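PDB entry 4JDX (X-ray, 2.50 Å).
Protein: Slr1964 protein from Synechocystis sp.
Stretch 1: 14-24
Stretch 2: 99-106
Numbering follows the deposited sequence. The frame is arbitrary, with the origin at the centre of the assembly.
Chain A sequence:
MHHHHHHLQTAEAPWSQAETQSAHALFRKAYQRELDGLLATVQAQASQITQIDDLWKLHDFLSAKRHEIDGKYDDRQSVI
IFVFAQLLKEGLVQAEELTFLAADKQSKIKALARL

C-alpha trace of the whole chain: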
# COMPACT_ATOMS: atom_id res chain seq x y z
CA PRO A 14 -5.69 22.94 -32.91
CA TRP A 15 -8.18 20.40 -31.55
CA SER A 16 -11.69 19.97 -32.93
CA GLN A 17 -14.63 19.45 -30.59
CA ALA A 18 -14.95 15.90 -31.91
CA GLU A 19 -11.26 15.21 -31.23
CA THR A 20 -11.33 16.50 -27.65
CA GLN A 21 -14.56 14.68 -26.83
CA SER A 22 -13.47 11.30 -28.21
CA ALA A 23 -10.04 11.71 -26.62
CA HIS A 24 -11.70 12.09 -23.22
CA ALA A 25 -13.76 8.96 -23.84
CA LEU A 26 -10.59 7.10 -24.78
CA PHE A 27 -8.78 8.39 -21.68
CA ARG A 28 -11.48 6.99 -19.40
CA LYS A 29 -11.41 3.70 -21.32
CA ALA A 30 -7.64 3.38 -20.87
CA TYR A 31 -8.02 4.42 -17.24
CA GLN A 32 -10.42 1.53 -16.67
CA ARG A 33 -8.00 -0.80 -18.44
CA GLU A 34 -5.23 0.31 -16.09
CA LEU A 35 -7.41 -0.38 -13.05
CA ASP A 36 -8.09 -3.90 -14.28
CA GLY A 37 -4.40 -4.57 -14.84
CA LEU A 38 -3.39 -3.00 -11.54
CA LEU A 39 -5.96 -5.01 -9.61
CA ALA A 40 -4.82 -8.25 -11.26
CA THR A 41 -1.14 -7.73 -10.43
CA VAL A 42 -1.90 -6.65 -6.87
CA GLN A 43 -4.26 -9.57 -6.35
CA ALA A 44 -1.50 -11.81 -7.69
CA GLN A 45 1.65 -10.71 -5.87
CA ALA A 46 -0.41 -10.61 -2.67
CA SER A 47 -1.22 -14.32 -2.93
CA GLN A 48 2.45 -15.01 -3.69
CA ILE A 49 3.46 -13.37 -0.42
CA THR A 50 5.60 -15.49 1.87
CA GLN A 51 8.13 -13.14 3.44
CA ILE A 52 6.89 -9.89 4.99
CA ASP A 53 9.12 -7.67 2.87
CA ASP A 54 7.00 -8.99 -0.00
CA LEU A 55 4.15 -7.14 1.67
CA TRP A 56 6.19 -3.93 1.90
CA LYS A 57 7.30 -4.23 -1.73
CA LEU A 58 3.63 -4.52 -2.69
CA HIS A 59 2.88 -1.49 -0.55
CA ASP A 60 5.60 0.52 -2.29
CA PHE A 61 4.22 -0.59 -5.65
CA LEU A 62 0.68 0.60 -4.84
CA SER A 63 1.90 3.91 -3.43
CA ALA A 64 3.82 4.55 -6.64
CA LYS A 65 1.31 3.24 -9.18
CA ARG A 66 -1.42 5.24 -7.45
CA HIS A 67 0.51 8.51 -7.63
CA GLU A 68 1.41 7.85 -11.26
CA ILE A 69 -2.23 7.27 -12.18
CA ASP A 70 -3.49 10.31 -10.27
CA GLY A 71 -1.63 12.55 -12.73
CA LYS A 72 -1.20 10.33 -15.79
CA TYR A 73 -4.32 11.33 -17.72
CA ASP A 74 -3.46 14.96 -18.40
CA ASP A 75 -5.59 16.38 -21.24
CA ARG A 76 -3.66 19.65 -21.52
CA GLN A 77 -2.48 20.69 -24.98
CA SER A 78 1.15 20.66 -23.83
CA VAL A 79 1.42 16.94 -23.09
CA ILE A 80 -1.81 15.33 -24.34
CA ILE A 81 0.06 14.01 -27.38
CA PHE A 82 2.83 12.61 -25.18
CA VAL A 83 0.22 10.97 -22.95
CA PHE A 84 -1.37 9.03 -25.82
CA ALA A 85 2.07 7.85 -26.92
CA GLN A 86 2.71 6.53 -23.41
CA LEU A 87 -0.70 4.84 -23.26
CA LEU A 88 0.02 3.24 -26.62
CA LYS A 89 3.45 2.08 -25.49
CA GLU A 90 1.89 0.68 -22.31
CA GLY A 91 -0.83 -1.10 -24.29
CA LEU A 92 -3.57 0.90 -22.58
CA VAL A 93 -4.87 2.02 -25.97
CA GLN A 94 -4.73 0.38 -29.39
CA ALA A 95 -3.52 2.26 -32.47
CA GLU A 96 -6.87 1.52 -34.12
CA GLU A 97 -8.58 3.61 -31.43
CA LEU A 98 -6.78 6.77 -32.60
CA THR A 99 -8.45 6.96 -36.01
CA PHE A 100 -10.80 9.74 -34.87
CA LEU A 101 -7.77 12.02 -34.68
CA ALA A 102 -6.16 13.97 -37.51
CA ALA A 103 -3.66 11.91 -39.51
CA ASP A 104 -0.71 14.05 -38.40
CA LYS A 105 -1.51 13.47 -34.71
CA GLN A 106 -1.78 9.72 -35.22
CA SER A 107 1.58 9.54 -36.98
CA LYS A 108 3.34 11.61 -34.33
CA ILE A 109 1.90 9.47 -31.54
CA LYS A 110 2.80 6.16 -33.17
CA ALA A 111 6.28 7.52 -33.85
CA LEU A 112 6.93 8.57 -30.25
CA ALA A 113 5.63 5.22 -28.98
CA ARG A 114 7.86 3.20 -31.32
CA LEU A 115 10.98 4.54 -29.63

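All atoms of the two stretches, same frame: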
# COMPACT_ATOMS: atom_id res chain seq x y z
N PRO A 14 -4.24 22.82 -32.72
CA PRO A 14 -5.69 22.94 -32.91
C PRO A 14 -6.41 21.62 -32.72
O PRO A 14 -6.09 20.63 -33.39
CB PRO A 14 -5.80 23.41 -34.37
CG PRO A 14 -4.62 22.80 -35.03
CD PRO A 14 -3.51 22.82 -34.01
N TRP A 15 -7.39 21.59 -31.81
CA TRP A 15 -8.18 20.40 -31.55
C TRP A 15 -9.65 20.67 -31.82
O TRP A 15 -10.23 21.61 -31.27
CB TRP A 15 -7.99 19.93 -30.11
CG TRP A 15 -6.70 19.21 -29.88
CD1 TRP A 15 -5.45 19.74 -29.92
CD2 TRP A 15 -6.54 17.82 -29.57
NE1 TRP A 15 -4.51 18.76 -29.66
CE2 TRP A 15 -5.16 17.58 -29.44
CE3 TRP A 15 -7.43 16.76 -29.39
CZ2 TRP A 15 -4.65 16.32 -29.14
CZ3 TRP A 15 -6.92 15.51 -29.09
CH2 TRP A 15 -5.55 15.30 -28.97
N SER A 16 -10.26 19.86 -32.67
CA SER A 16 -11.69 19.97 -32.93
C SER A 16 -12.47 19.50 -31.71
O SER A 16 -11.93 18.81 -30.85
CB SER A 16 -12.08 19.11 -34.13
OG SER A 16 -11.88 17.74 -33.85
N GLN A 17 -13.74 19.89 -31.65
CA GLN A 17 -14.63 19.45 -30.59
C GLN A 17 -14.70 17.93 -30.58
O GLN A 17 -14.62 17.30 -29.52
CB GLN A 17 -16.02 20.04 -30.82
CG GLN A 17 -17.00 19.81 -29.69
CD GLN A 17 -18.29 20.58 -29.89
OE1 GLN A 17 -18.41 21.38 -30.82
NE2 GLN A 17 -19.26 20.33 -29.03
N ALA A 18 -14.84 17.34 -31.76
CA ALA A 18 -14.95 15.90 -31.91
C ALA A 18 -13.69 15.19 -31.40
O ALA A 18 -13.78 14.13 -30.78
CB ALA A 18 -15.21 15.54 -33.38
N GLU A 19 -12.53 15.78 -31.67
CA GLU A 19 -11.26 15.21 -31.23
C GLU A 19 -11.13 15.22 -29.71
O GLU A 19 -10.73 14.23 -29.11
CB GLU A 19 -10.09 15.96 -31.87
CG GLU A 19 -9.82 15.55 -33.31
CD GLU A 19 -8.68 16.32 -33.94
OE1 GLU A 19 -8.63 17.56 -33.77
OE2 GLU A 19 -7.82 15.69 -34.59
N THR A 20 -11.46 16.35 -29.09
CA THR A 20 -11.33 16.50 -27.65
C THR A 20 -12.31 15.60 -26.91
O THR A 20 -12.00 15.04 -25.85
CB THR A 20 -11.56 17.96 -27.20
OG1 THR A 20 -12.84 18.40 -27.66
CG2 THR A 20 -10.48 18.87 -27.77
N GLN A 21 -13.51 15.45 -27.47
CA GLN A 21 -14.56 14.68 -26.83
C GLN A 21 -14.26 13.18 -26.89
O GLN A 21 -14.44 12.47 -25.90
CB GLN A 21 -15.91 14.97 -27.50
CG GLN A 21 -17.08 14.21 -26.89
CD GLN A 21 -18.41 14.64 -27.48
OE1 GLN A 21 -18.49 15.62 -28.21
NE2 GLN A 21 -19.47 13.90 -27.15
N SER A 22 -13.79 12.71 -28.04
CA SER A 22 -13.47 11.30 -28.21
C SER A 22 -12.17 10.94 -27.49
O SER A 22 -11.97 9.79 -27.08
CB SER A 22 -13.38 10.93 -29.69
OG SER A 22 -14.66 10.66 -30.22
N ALA A 23 -11.28 11.92 -27.34
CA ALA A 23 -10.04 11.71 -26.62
C ALA A 23 -10.34 11.47 -25.15
O ALA A 23 -9.75 10.59 -24.52
CB ALA A 23 -9.12 12.92 -26.78
N HIS A 24 -11.27 12.25 -24.60
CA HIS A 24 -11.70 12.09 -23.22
C HIS A 24 -12.29 10.70 -23.00
O HIS A 24 -12.00 10.05 -21.99
CB HIS A 24 -12.75 13.15 -22.87
CG HIS A 24 -12.19 14.52 -22.69
ND1 HIS A 24 -12.96 15.66 -22.80
CD2 HIS A 24 -10.93 14.94 -22.40
CE1 HIS A 24 -12.20 16.72 -22.59
NE2 HIS A 24 -10.97 16.31 -22.35
N THR A 99 -8.07 6.59 -34.65
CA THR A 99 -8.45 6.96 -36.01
C THR A 99 -9.45 8.12 -36.07
O THR A 99 -9.80 8.58 -37.16
CB THR A 99 -9.06 5.76 -36.76
OG1 THR A 99 -10.26 5.34 -36.09
CG2 THR A 99 -8.07 4.60 -36.82
N PHE A 100 -9.91 8.59 -34.92
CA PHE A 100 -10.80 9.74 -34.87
C PHE A 100 -9.98 11.03 -34.92
O PHE A 100 -10.50 12.11 -35.21
CB PHE A 100 -11.68 9.72 -33.62
CG PHE A 100 -10.91 9.94 -32.34
CD1 PHE A 100 -10.71 11.21 -31.85
CD2 PHE A 100 -10.40 8.87 -31.63
CE1 PHE A 100 -10.01 11.42 -30.68
CE2 PHE A 100 -9.69 9.07 -30.46
CZ PHE A 100 -9.50 10.34 -29.99
N LEU A 101 -8.68 10.89 -34.66
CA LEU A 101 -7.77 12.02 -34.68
C LEU A 101 -7.30 12.35 -36.09
O LEU A 101 -7.38 11.52 -37.00
CB LEU A 101 -6.54 11.73 -33.82
CG LEU A 101 -6.79 11.56 -32.32
CD1 LEU A 101 -5.51 11.10 -31.64
CD2 LEU A 101 -7.30 12.86 -31.71
N ALA A 102 -6.81 13.58 -36.27
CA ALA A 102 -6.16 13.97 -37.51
C ALA A 102 -5.00 13.03 -37.80
O ALA A 102 -4.38 12.50 -36.88
CB ALA A 102 -5.67 15.41 -37.41
N ALA A 103 -4.70 12.84 -39.08
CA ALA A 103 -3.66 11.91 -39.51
C ALA A 103 -2.30 12.28 -38.93
O ALA A 103 -1.52 11.41 -38.55
CB ALA A 103 -3.60 11.87 -41.03
N ASP A 104 -2.01 13.58 -38.87
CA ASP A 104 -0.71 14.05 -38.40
C ASP A 104 -0.50 13.72 -36.92
O ASP A 104 0.61 13.38 -36.50
CB ASP A 104 -0.54 15.56 -38.65
CG ASP A 104 -1.66 16.39 -38.05
OD1 ASP A 104 -2.63 15.80 -37.52
OD2 ASP A 104 -1.57 17.63 -38.11
N LYS A 105 -1.57 13.82 -36.13
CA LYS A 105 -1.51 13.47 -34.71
C LYS A 105 -1.26 11.98 -34.52
O LYS A 105 -0.46 11.59 -33.67
CB LYS A 105 -2.81 13.87 -34.01
CG LYS A 105 -2.99 15.37 -33.89
CD LYS A 105 -4.41 15.73 -33.51
CE LYS A 105 -4.60 17.23 -33.51
NZ LYS A 105 -6.02 17.61 -33.68
N GLN A 106 -1.94 11.16 -35.31
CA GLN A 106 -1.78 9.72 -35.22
C GLN A 106 -0.34 9.31 -35.50
O GLN A 106 0.26 8.53 -34.76
CB GLN A 106 -2.71 9.01 -36.20
CG GLN A 106 -4.19 9.21 -35.91
CD GLN A 106 -5.08 8.33 -36.77
OE1 GLN A 106 -4.92 7.11 -36.79
NE2 GLN A 106 -6.02 8.94 -37.48

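How do two segments whose touching residues lie at least 77 apart in sequence come to meet? Each brings the beginning of a helix to the contact: stretch 1 becomes helical at Gln 17, stretch 2 at Ala 103, with Ser 16 and Ala 102 at the respective N-cap positions. The backbones come closest at Glu 19 and Leu 101, whose CA atoms lie 5.9 Å apart, and together the stretches bury 373 Å². No backbone-to-backbone hydrogen bond links them, so side chains make the connection.

What holds the non-helical start of stretch 1? Lys 105 reaches it with an extended side chain, chi2 to chi4 all t, and its NZ donates a hydrogen bond to the carbonyl O of Pro 14 at 3.0 Å. On the way it crosses the indole of Trp 15. Lys 105 NZ sits 4.1 Å from the centroid of the Trp 15 five-membered ring (CG, CD1, NE1, CE2, CD2) and only 8° off the ring normal, a cation-pi arrangement in which the positive charge faces the pi electrons. Lys 105 CE lies over the same ring and adds a CH-pi contact. Farther along the indole, Trp 15 CZ3 meets Leu 101 CD2 at 3.7 Å, an apolar contact.

Why is Glu 19 the hub of the polar contact? Its CA-to-CB bond points sideways, but the carboxylate at its end comes nearer and serves both stretches. Glu 19 OE1 forms a salt bridge with Lys 105 NZ at 2.6 Å, while Lys 105 NZ also donates to Glu 19 OE2 at 2.8 Å, so the ammonium group engages both oxygens. Glu 19 OE2 additionally accepts from the backbone N of Ala 102 at 2.9 Å, tying the carboxylate to the residue just before the second helix. Within stretch 1, Ser 16 N donates to Glu 19 OE1 at 3.0 Å, and Ser 16 OG caps the helix by accepting from Glu 19 N, also at 3.0 Å. The buried acid is thus well supplied with donors.

What does the helix offer beyond Glu 19? It forms a seat for Phe 100, whose CA-to-CB bond points toward stretch 1. The carbonyl O of Glu 19 approaches the ring edge, 3.3 Å from Phe 100 CE1, where the ring hydrogens carry slight positive charge. One turn on, Ser 22 CB lies over a ring face, 3.6 Å from the centroid of the Phe 100 ring (CG, CD1, CD2, CE1, CE2, CZ), in a CH-pi contact. Ala 23 CB adds an apolar contact with Phe 100 CZ at 4.1 Å.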